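Local coordinates for hypothetical protein DR_0824 (Deinococcus radiodurans, PDB 2IMR), which catalyses the zinc-dependent deamination of aminodeoxyfutalosine to futalosine, a step in menaquinone biosynthesis, and less efficiently deaminates adenosine and several related nucleosides, at residues G335-W339 with P340-A344. Residues are numbered along the deposited sequence; the frame is centred on the assembly and turned at random.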
# COMPACT_ATOMS: atom_id res chain seq x y z
N GLY A 335 -3.81 -14.63 6.86
CA GLY A 335 -3.50 -14.42 8.26
C GLY A 335 -3.68 -12.94 8.50
O GLY A 335 -4.16 -12.22 7.61
N THR A 336 -3.30 -12.45 9.67
CA THR A 336 -3.48 -11.04 9.98
C THR A 336 -2.19 -10.29 10.29
O THR A 336 -1.38 -10.75 11.10
CB THR A 336 -4.45 -10.88 11.18
OG1 THR A 336 -5.69 -11.54 10.88
CG2 THR A 336 -4.73 -9.42 11.47
N PHE A 337 -2.00 -9.16 9.63
CA PHE A 337 -0.83 -8.29 9.81
C PHE A 337 -0.78 -7.90 11.29
O PHE A 337 -1.78 -7.44 11.85
CB PHE A 337 -0.99 -7.03 8.95
CG PHE A 337 0.05 -5.98 9.18
CD1 PHE A 337 1.38 -6.18 8.79
CD2 PHE A 337 -0.30 -4.75 9.75
CE1 PHE A 337 2.33 -5.19 8.96
CE2 PHE A 337 0.65 -3.75 9.92
CZ PHE A 337 1.97 -3.96 9.53
N ASP A 338 0.38 -8.07 11.92
CA ASP A 338 0.51 -7.72 13.34
C ASP A 338 0.81 -6.23 13.48
O ASP A 338 1.94 -5.84 13.74
CB ASP A 338 1.64 -8.54 13.97
CG ASP A 338 1.56 -8.55 15.49
OD1 ASP A 338 0.95 -7.63 16.06
OD2 ASP A 338 2.11 -9.48 16.11
N TRP A 339 -0.21 -5.40 13.31
CA TRP A 339 -0.00 -3.96 13.40
C TRP A 339 0.57 -3.55 14.76
O TRP A 339 1.53 -2.78 14.82
CB TRP A 339 -1.32 -3.21 13.14
CG TRP A 339 -1.12 -1.77 12.77
CD1 TRP A 339 -0.21 -0.89 13.30
CD2 TRP A 339 -1.89 -1.02 11.82
NE1 TRP A 339 -0.37 0.36 12.74
CE2 TRP A 339 -1.39 0.31 11.83
CE3 TRP A 339 -2.95 -1.34 10.96
CZ2 TRP A 339 -1.93 1.31 11.02
CZ3 TRP A 339 -3.48 -0.34 10.15
CH2 TRP A 339 -2.97 0.97 10.19
N PRO A 340 -0.01 -4.04 15.86
CA PRO A 340 0.56 -3.63 17.15
C PRO A 340 2.05 -3.90 17.30
O PRO A 340 2.78 -3.09 17.88
CB PRO A 340 -0.30 -4.38 18.18
CG PRO A 340 -0.97 -5.47 17.39
CD PRO A 340 -1.22 -4.87 16.05
N ALA A 341 2.52 -5.02 16.76
CA ALA A 341 3.94 -5.37 16.84
C ALA A 341 4.78 -4.40 16.02
O ALA A 341 5.84 -3.95 16.45
CB ALA A 341 4.16 -6.80 16.35
N PHE A 342 4.30 -4.06 14.82
CA PHE A 342 5.02 -3.13 13.96
C PHE A 342 5.01 -1.72 14.55
O PHE A 342 6.01 -1.00 14.49
CB PHE A 342 4.40 -3.12 12.56
CG PHE A 342 4.91 -4.22 11.66
CD1 PHE A 342 5.98 -3.99 10.81
CD2 PHE A 342 4.32 -5.48 11.68
CE1 PHE A 342 6.48 -5.01 9.98
CE2 PHE A 342 4.80 -6.51 10.86
CZ PHE A 342 5.88 -6.27 10.01
N ALA A 343 3.88 -1.33 15.13
CA ALA A 343 3.75 -0.01 15.74
C ALA A 343 4.73 0.11 16.91
O ALA A 343 5.42 1.11 17.05
CB ALA A 343 2.33 0.20 16.22
N ALA A 344 4.77 -0.92 17.75
CA ALA A 344 5.66 -0.93 18.90
C ALA A 344 7.12 -0.84 18.47
O ALA A 344 7.95 -0.24 19.16
CB ALA A 344 5.43 -2.19 19.72
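Ala343 N donates to Trp339 O over 2.8 Å, a nearly straight i to i+4 bond of the first helical turn. Phe342 N reaches Asp338 O in the same way at 3.1 Å, so the helix takes up its backbone pattern from the cap residue onward. Asp338 is that N-cap: its OD1 accepts from Ala341 N at 3.1 Å, the amide lying well above the carboxylate plane, 62° out of it. With chi1 at -162°, CG of Asp338 lies beside its own carbonyl carbon, which swings the carboxylate over the first turn, with OD1 also 3.2 Å from Pro340 CG and the acid group lying against the Ala341 methyl.

Beside the cap, the rings of Phe337 and Phe342 form an offset stack, centroids 4.6 Å apart and planes inclined by 27°. Phe337 CE1 sits over the rim of one Phe342 face, 3.4 Å from CD2 of Phe342, while Asp338 O meets that ring at its edge, 3.2 Å from the same CD2. An alanine in place of Phe342 would remove this ring and is likely to leave Phe337 without its stacking partner, opening a gap beside the cap. The Ala343 CB lies near the plane of the indole, 4.0 Å from Trp339 CD1.

In this amidohydrolase TIM-barrel fold, the capped turn opens helix 339-344, which packs against the adjacent parallel strands 322-324 and 349-351: Phe337 and Phe342 rest on Val322 of strand 322-324, whereas Trp339 touches Val349 and Leu351 of strand 349-351 and Val382, Leu383 and Ala386 of helix 380-395.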